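Local coordinates for haloacid dehalogenase domain protein hydrolase (Planctomyces limnophilus, PDB 4OVY) that probably acts as a metal-dependent hydrolase, perhaps a phosphatase, of the haloacid dehalogenase superfamily, and binds calcium, at residues A[18-23]-A[147-152]; A[60-65]-A[120-125]; A[124-129]-A[133-138]. All coordinates share one frame; numbering follows the deposited sequence.

Contact 1. Residues A[18-23]-A[147-152]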
# COMPACT_ATOMS: atom_id res chain seq x y z
N GLU A 18 2.07 12.14 26.59
CA GLU A 18 2.38 13.55 26.31
C GLU A 18 2.33 13.84 24.81
O GLU A 18 1.72 14.83 24.37
CB GLU A 18 3.78 13.89 26.85
CG GLU A 18 4.19 15.36 26.75
CD GLU A 18 5.32 15.73 27.71
OE1 GLU A 18 6.30 14.95 27.79
OE2 GLU A 18 5.23 16.79 28.39
N TYR A 19 2.96 12.97 24.03
CA TYR A 19 3.03 13.16 22.58
C TYR A 19 1.65 13.05 21.93
O TYR A 19 1.27 13.90 21.13
CB TYR A 19 3.99 12.15 21.97
CG TYR A 19 4.23 12.37 20.50
CD1 TYR A 19 5.03 13.41 20.06
CD2 TYR A 19 3.65 11.53 19.55
CE1 TYR A 19 5.27 13.62 18.71
CE2 TYR A 19 3.88 11.73 18.19
CZ TYR A 19 4.68 12.78 17.78
OH TYR A 19 4.92 12.99 16.44
N VAL A 20 0.91 12.01 22.28
CA VAL A 20 -0.42 11.83 21.71
C VAL A 20 -1.32 13.01 22.06
O VAL A 20 -2.04 13.53 21.21
CB VAL A 20 -1.05 10.48 22.12
CG1 VAL A 20 -2.51 10.41 21.70
CG2 VAL A 20 -0.25 9.33 21.50
N LYS A 21 -1.27 13.46 23.31
CA LYS A 21 -2.04 14.64 23.71
C LYS A 21 -1.65 15.86 22.89
O LYS A 21 -2.51 16.60 22.41
CB LYS A 21 -1.83 14.94 25.19
CG LYS A 21 -2.79 15.99 25.73
CD LYS A 21 -2.77 16.03 27.24
CE LYS A 21 -3.32 14.75 27.87
NZ LYS A 21 -4.72 14.46 27.46
N SER A 22 -0.35 16.05 22.73
CA SER A 22 0.18 17.23 22.05
C SER A 22 -0.21 17.28 20.58
O SER A 22 -0.56 18.34 20.06
CB SER A 22 1.69 17.27 22.19
OG SER A 22 2.22 18.43 21.58
N VAL A 23 -0.17 16.14 19.90
CA VAL A 23 -0.47 16.13 18.47
C VAL A 23 -1.96 16.02 18.14
O VAL A 23 -2.34 16.21 16.99
CB VAL A 23 0.33 15.04 17.71
CG1 VAL A 23 1.83 15.20 17.94
CG2 VAL A 23 -0.16 13.64 18.06
N LEU A 147 -1.97 0.15 20.68
CA LEU A 147 -2.67 0.19 19.39
C LEU A 147 -4.09 0.77 19.52
O LEU A 147 -4.48 1.64 18.74
CB LEU A 147 -2.73 -1.21 18.78
CG LEU A 147 -1.41 -1.75 18.23
CD1 LEU A 147 -1.55 -3.25 17.98
CD2 LEU A 147 -0.99 -1.03 16.95
N ALA A 148 -4.85 0.28 20.50
CA ALA A 148 -6.22 0.77 20.73
C ALA A 148 -6.25 2.25 21.10
O ALA A 148 -7.08 3.01 20.60
CB ALA A 148 -6.90 -0.05 21.83
N PHE A 149 -5.33 2.65 21.97
CA PHE A 149 -5.21 4.03 22.44
C PHE A 149 -4.96 4.97 21.26
O PHE A 149 -5.59 6.01 21.13
CB PHE A 149 -4.07 4.13 23.46
CG PHE A 149 -3.79 5.53 23.93
CD1 PHE A 149 -4.70 6.20 24.73
CD2 PHE A 149 -2.59 6.15 23.61
CE1 PHE A 149 -4.43 7.49 25.19
CE2 PHE A 149 -2.32 7.44 24.05
CZ PHE A 149 -3.24 8.11 24.85
N LEU A 150 -4.02 4.59 20.40
CA LEU A 150 -3.71 5.39 19.22
C LEU A 150 -4.89 5.48 18.26
O LEU A 150 -5.21 6.55 17.75
CB LEU A 150 -2.47 4.83 18.52
CG LEU A 150 -1.18 4.96 19.34
CD1 LEU A 150 -0.07 4.09 18.76
CD2 LEU A 150 -0.73 6.41 19.43
N ARG A 151 -5.56 4.36 18.02
CA ARG A 151 -6.73 4.36 17.13
C ARG A 151 -7.88 5.19 17.72
O ARG A 151 -8.58 5.87 16.99
CB ARG A 151 -7.15 2.94 16.77
CG ARG A 151 -6.16 2.26 15.83
CD ARG A 151 -6.71 0.97 15.23
NE ARG A 151 -6.91 -0.06 16.24
CZ ARG A 151 -6.13 -1.13 16.43
NH1 ARG A 151 -6.43 -1.99 17.39
NH2 ARG A 151 -5.04 -1.37 15.69
N GLN A 152 -8.04 5.17 19.04
CA GLN A 152 -9.02 6.03 19.71
C GLN A 152 -8.75 7.51 19.47
O GLN A 152 -9.68 8.32 19.47
CB GLN A 152 -9.07 5.74 21.21
CG GLN A 152 -9.76 4.42 21.56
CD GLN A 152 -9.45 3.94 22.97
OE1 GLN A 152 -8.95 4.70 23.81
NE2 GLN A 152 -9.75 2.67 23.24
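V20 reaches across from helix 11-24 to F149 and L150 of helix 141-152. Its CG1 lies against F149, and its CG2 against both F149 and L150. The tight spot is small and wholly apolar. CG2 of V20 lies 3.6 Å from CD2 of L150, and the same methyl is 3.8 Å from CE2 of F149. CG1 of V20 is also 3.8 Å from CE2 of F149, so one rim carbon of the ring fits against both arms of the valine. V20 and F149 approach from opposite directions. The F149 ring is met obliquely. Its CG is anti to the backbone N (chi1 176°), and this swings the ring over to helix 11-24. L150 crosses V20 at a slant, and its CD2 branch alone does the touching. The CA atoms of V20 and L150 are 7.6 Å apart.

The packing thins out on the solvent side of this cluster. K21 and Q152 are exposed there, and K21 turns past the contact without touching it. F149 is itself only partly buried, and its ring also meets H153 and P3.

On its inner side the pair faces the central sheet. L150 packs on V39 and F41 of strand 38-41, and L147 on F41. V20 also touches H153, in the link to strand 156-161.

Contact 2. Residues A[60-65]-A[120-125]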
# COMPACT_ATOMS: atom_id res chain seq x y z
N ALA A 60 8.23 -21.91 8.27
CA ALA A 60 9.05 -22.39 7.15
C ALA A 60 9.68 -23.75 7.46
O ALA A 60 9.74 -24.63 6.60
CB ALA A 60 10.11 -21.36 6.80
N LEU A 61 10.15 -23.92 8.70
CA LEU A 61 10.69 -25.19 9.16
C LEU A 61 9.68 -26.34 9.03
O LEU A 61 10.02 -27.42 8.52
CB LEU A 61 11.17 -25.08 10.62
CG LEU A 61 12.66 -24.75 10.82
CD1 LEU A 61 13.12 -23.55 10.00
CD2 LEU A 61 12.97 -24.54 12.30
N ASP A 62 8.45 -26.11 9.49
CA ASP A 62 7.41 -27.14 9.40
C ASP A 62 7.06 -27.44 7.94
O ASP A 62 6.88 -28.61 7.56
CB ASP A 62 6.16 -26.74 10.17
CG ASP A 62 6.33 -26.87 11.68
OD1 ASP A 62 7.34 -27.47 12.12
OD2 ASP A 62 5.45 -26.38 12.42
N ARG A 63 7.00 -26.40 7.12
CA ARG A 63 6.70 -26.57 5.70
C ARG A 63 7.79 -27.38 4.99
O ARG A 63 7.48 -28.28 4.23
CB ARG A 63 6.49 -25.22 5.02
CG ARG A 63 5.27 -24.45 5.53
CD ARG A 63 3.97 -25.18 5.26
NE ARG A 63 3.75 -25.40 3.84
CZ ARG A 63 2.90 -26.28 3.33
NH1 ARG A 63 2.17 -27.07 4.11
NH2 ARG A 63 2.78 -26.38 2.01
N VAL A 64 9.06 -27.05 5.24
CA VAL A 64 10.18 -27.80 4.65
C VAL A 64 10.12 -29.26 5.08
O VAL A 64 10.26 -30.17 4.25
CB VAL A 64 11.54 -27.16 5.01
CG1 VAL A 64 12.71 -28.10 4.71
CG2 VAL A 64 11.72 -25.85 4.27
N ARG A 65 9.90 -29.50 6.36
CA ARG A 65 9.78 -30.87 6.87
C ARG A 65 8.66 -31.65 6.18
O ARG A 65 8.84 -32.81 5.84
CB ARG A 65 9.58 -30.87 8.38
CG ARG A 65 10.85 -30.50 9.13
CD ARG A 65 10.74 -30.75 10.61
NE ARG A 65 11.80 -30.04 11.33
CZ ARG A 65 11.63 -28.90 12.01
NH1 ARG A 65 10.44 -28.31 12.10
NH2 ARG A 65 12.68 -28.35 12.61
N THR A 120 -3.07 -19.98 7.68
CA THR A 120 -4.16 -19.97 8.67
C THR A 120 -4.25 -21.29 9.42
O THR A 120 -4.41 -21.32 10.64
CB THR A 120 -5.49 -19.65 7.98
OG1 THR A 120 -5.42 -18.32 7.46
CG2 THR A 120 -6.66 -19.76 8.97
N GLU A 121 -4.13 -22.40 8.70
CA GLU A 121 -4.14 -23.70 9.32
C GLU A 121 -2.92 -23.91 10.21
O GLU A 121 -3.04 -24.43 11.31
CB GLU A 121 -4.27 -24.79 8.27
CG GLU A 121 -5.65 -24.82 7.63
CD GLU A 121 -6.75 -25.10 8.64
OE1 GLU A 121 -6.94 -26.29 8.99
OE2 GLU A 121 -7.41 -24.13 9.08
N TRP A 122 -1.75 -23.48 9.75
CA TRP A 122 -0.55 -23.63 10.56
C TRP A 122 -0.63 -22.81 11.84
O TRP A 122 -0.34 -23.30 12.93
CB TRP A 122 0.71 -23.22 9.79
CG TRP A 122 1.94 -23.43 10.60
CD1 TRP A 122 2.65 -24.59 10.71
CD2 TRP A 122 2.60 -22.47 11.43
NE1 TRP A 122 3.72 -24.40 11.56
CE2 TRP A 122 3.71 -23.12 12.02
CE3 TRP A 122 2.36 -21.12 11.74
CZ2 TRP A 122 4.58 -22.46 12.89
CZ3 TRP A 122 3.24 -20.48 12.62
CH2 TRP A 122 4.33 -21.15 13.18
N ILE A 123 -1.03 -21.55 11.73
CA ILE A 123 -0.96 -20.65 12.88
C ILE A 123 -2.02 -20.97 13.95
O ILE A 123 -1.90 -20.53 15.09
CB ILE A 123 -0.98 -19.16 12.47
CG1 ILE A 123 -0.21 -18.32 13.50
CG2 ILE A 123 -2.41 -18.66 12.26
CD1 ILE A 123 0.50 -17.13 12.92
N ARG A 124 -3.04 -21.74 13.60
CA ARG A 124 -3.96 -22.21 14.63
C ARG A 124 -3.56 -23.57 15.22
O ARG A 124 -3.95 -23.89 16.34
CB ARG A 124 -5.40 -22.18 14.12
CG ARG A 124 -5.74 -23.22 13.09
CD ARG A 124 -7.23 -23.21 12.76
NE ARG A 124 -7.61 -24.45 12.08
CZ ARG A 124 -7.72 -25.64 12.68
NH1 ARG A 124 -7.51 -25.78 13.99
NH2 ARG A 124 -8.06 -26.70 11.96
N LYS A 125 -2.75 -24.36 14.51
CA LYS A 125 -2.33 -25.68 15.00
C LYS A 125 -0.99 -25.67 15.73
O LYS A 125 -0.78 -26.46 16.66
CB LYS A 125 -2.26 -26.69 13.85
CG LYS A 125 -3.62 -27.02 13.26
CD LYS A 125 -3.49 -28.00 12.12
CE LYS A 125 -4.85 -28.28 11.50
NZ LYS A 125 -4.82 -29.46 10.59
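W122 and D62 are brought together by their first torsions. In W122, CG is anti to the backbone N (chi1 -177°), which carries the indole out toward helix 55-67. In D62, CG is anti to the carbonyl carbon instead, and the short side chain turns its OD2 to the rim of the ring. The two side chains cross at about a right angle.

A single hydrogen bond joins the two segments. NE1 of W122 donates to OD2 of D62 at 2.8 Å and is nearly straight, with an N-H...O angle of 171°. The oxygen sits in the indole plane and is met on its anti side. The carboxylate is turned 59° from the ring. Its other oxygen is held as well, since NH1 of R65, one turn along, forms a salt bridge to OD1 of D62 at 3.2 Å. That positive charge would partly offset the aspartate. F59 meets the indole edge-to-face, and V55 and A58 also touch it.

Helices 55-67 and 112-125 belong to the helical insert between strands 38-41 and 156-161. This is consistent with a C1-type cap of the haloacid dehalogenase fold. The W122 side chain is about 10 Å from that of D44, a calcium ligand.

Contact 3. Residues A[124-129]-A[133-138]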
# COMPACT_ATOMS: atom_id res chain seq x y z
N ARG A 124 -3.04 -21.74 13.60
CA ARG A 124 -3.96 -22.21 14.63
C ARG A 124 -3.56 -23.57 15.22
O ARG A 124 -3.95 -23.89 16.34
CB ARG A 124 -5.40 -22.18 14.12
CG ARG A 124 -5.74 -23.22 13.09
CD ARG A 124 -7.23 -23.21 12.76
NE ARG A 124 -7.61 -24.45 12.08
CZ ARG A 124 -7.72 -25.64 12.68
NH1 ARG A 124 -7.51 -25.78 13.99
NH2 ARG A 124 -8.06 -26.70 11.96
N LYS A 125 -2.75 -24.36 14.51
CA LYS A 125 -2.33 -25.68 15.00
C LYS A 125 -0.99 -25.67 15.73
O LYS A 125 -0.78 -26.46 16.66
CB LYS A 125 -2.26 -26.69 13.85
CG LYS A 125 -3.62 -27.02 13.26
CD LYS A 125 -3.49 -28.00 12.12
CE LYS A 125 -4.85 -28.28 11.50
NZ LYS A 125 -4.82 -29.46 10.59
N ALA A 126 -0.08 -24.80 15.30
CA ALA A 126 1.25 -24.73 15.90
C ALA A 126 1.18 -24.04 17.25
O ALA A 126 0.25 -23.28 17.53
CB ALA A 126 2.21 -23.99 14.98
N ARG A 127 2.18 -24.30 18.09
CA ARG A 127 2.24 -23.64 19.39
C ARG A 127 3.66 -23.30 19.78
O ARG A 127 4.61 -23.96 19.36
CB ARG A 127 1.59 -24.51 20.46
CG ARG A 127 2.45 -25.65 20.96
CD ARG A 127 1.71 -26.43 22.02
NE ARG A 127 2.51 -27.49 22.61
CZ ARG A 127 2.12 -28.23 23.65
NH1 ARG A 127 0.93 -28.03 24.21
NH2 ARG A 127 2.92 -29.19 24.12
N HIS A 128 3.79 -22.27 20.60
CA HIS A 128 5.08 -21.85 21.07
C HIS A 128 5.65 -22.95 21.97
O HIS A 128 4.92 -23.49 22.82
CB HIS A 128 4.97 -20.52 21.82
CG HIS A 128 6.27 -19.83 22.00
ND1 HIS A 128 7.19 -20.24 22.93
CD2 HIS A 128 6.83 -18.78 21.35
CE1 HIS A 128 8.27 -19.47 22.87
NE2 HIS A 128 8.07 -18.58 21.91
N PRO A 129 6.93 -23.31 21.77
CA PRO A 129 7.53 -24.42 22.54
C PRO A 129 7.67 -24.14 24.04
O PRO A 129 7.71 -25.07 24.83
CB PRO A 129 8.91 -24.60 21.91
CG PRO A 129 9.21 -23.29 21.27
CD PRO A 129 7.89 -22.74 20.81
N ARG A 133 1.03 -22.11 23.84
CA ARG A 133 -0.16 -21.42 23.35
C ARG A 133 0.11 -21.11 21.87
O ARG A 133 1.27 -21.12 21.45
CB ARG A 133 -0.36 -20.11 24.09
CG ARG A 133 -0.55 -20.24 25.59
CD ARG A 133 -0.43 -18.90 26.29
NE ARG A 133 -1.57 -18.02 26.01
CZ ARG A 133 -1.77 -16.83 26.58
NH1 ARG A 133 -0.92 -16.35 27.47
NH2 ARG A 133 -2.85 -16.11 26.26
N PRO A 134 -0.95 -20.82 21.10
CA PRO A 134 -0.74 -20.38 19.73
C PRO A 134 0.16 -19.15 19.69
O PRO A 134 0.13 -18.34 20.61
CB PRO A 134 -2.15 -20.02 19.25
CG PRO A 134 -3.06 -20.78 20.13
CD PRO A 134 -2.38 -20.86 21.45
N TYR A 135 0.94 -19.02 18.63
CA TYR A 135 1.85 -17.88 18.51
C TYR A 135 1.11 -16.54 18.53
O TYR A 135 1.65 -15.55 19.01
CB TYR A 135 2.70 -18.01 17.23
CG TYR A 135 3.74 -19.10 17.30
CD1 TYR A 135 4.92 -18.91 18.01
CD2 TYR A 135 3.56 -20.32 16.64
CE1 TYR A 135 5.89 -19.89 18.07
CE2 TYR A 135 4.52 -21.31 16.70
CZ TYR A 135 5.69 -21.09 17.41
OH TYR A 135 6.66 -22.07 17.47
N THR A 136 -0.13 -16.54 18.04
CA THR A 136 -0.97 -15.34 18.04
C THR A 136 -1.46 -14.94 19.44
O THR A 136 -2.01 -13.85 19.59
CB THR A 136 -2.19 -15.52 17.12
OG1 THR A 136 -2.85 -16.75 17.44
CG2 THR A 136 -1.75 -15.58 15.64
N GLU A 137 -1.29 -15.81 20.43
CA GLU A 137 -1.53 -15.45 21.84
C GLU A 137 -0.25 -15.00 22.55
O GLU A 137 -0.30 -14.57 23.71
CB GLU A 137 -2.18 -16.61 22.59
CG GLU A 137 -3.63 -16.83 22.21
CD GLU A 137 -4.27 -18.00 22.94
OE1 GLU A 137 -3.83 -18.34 24.06
OE2 GLU A 137 -5.23 -18.58 22.39
N CYS A 138 0.89 -15.08 21.85
CA CYS A 138 2.15 -14.61 22.38
C CYS A 138 2.42 -13.17 21.93
O CYS A 138 3.55 -12.77 21.64
CB CYS A 138 3.28 -15.57 21.99
SG CYS A 138 2.98 -17.26 22.57
O HOH W 1 0.34 -20.77 16.44
O HOH W 2 6.07 -24.35 16.36
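Y135 slides its ring under the backbone of R127 and H128. On this face, N of H128 lies 3.9 Å above the ring plane, offset toward the rim. The indole of W122 lies on the opposite side, nearly parallel to the ring. A126 sits at the edge, its CB 3.9 Å from CE2 of Y135. The imidazole of H128 meets Y135 rim to rim, with the planes at 61° and CD2 of H128 3.6 Å from CE1 of Y135. P129 places its CD over one face of that imidazole, and SG of C138 comes in obliquely. The guanidinium of R133 has O of E137 over its centre, while OE1 of E137 lies in its plane and accepts from both NE and NH2.

The backbones are joined directly once. N of H128 donates to O of R133 at 2.9 Å, with an angle of 170° at the hydrogen. A CA-H...O contact from R127 reaches the same oxygen. Water 1 makes a second link: it donates to O of A126 and accepts from N of Y135. Water 2 lies 2.6 Å from OH of Y135 at the ring edge.

Shortening Y135 to an alanine would probably open a gap between W122 and the 127-128 backbone and leave water 2 without its hydroxyl partner.

R127 points away, and its NH2 binds a citrate that probably came from the crystallisation liquor. R133, paired with E137, also bonds to O of P303. H128 has CG anti to its own N (chi1 -164°), which turns the imidazole inward. There NE2 meets O of Q51 and ND1 meets N of K130. NE2 therefore probably carries the proton while ND1 accepts, which fixes the rotation of the imidazole.

From the N terminus, helix 11-24 comes first. Segment 18-23 pairs with 147-152, so contact 1 closes a long loop of 123 residues. Contacts 2 and 3 are both nested inside that loop. Contact 2 closes a smaller one, from helix 55-67 to helix 112-125. Contact 3 starts where contact 2 ends, sharing R124 and K125. Contacts 2 and 3 adjoin, with centres about 11 Å apart, and touch also where I123 packs on T136. Contact 1 does not touch either; its centre is about 36 Å from that of contact 2, across the chain's centre. It ties the N-terminal helix to the core. Contact 2 joins two helices of the insert, and contact 3 closes the turn leading from helix 112-125 toward helix 141-152.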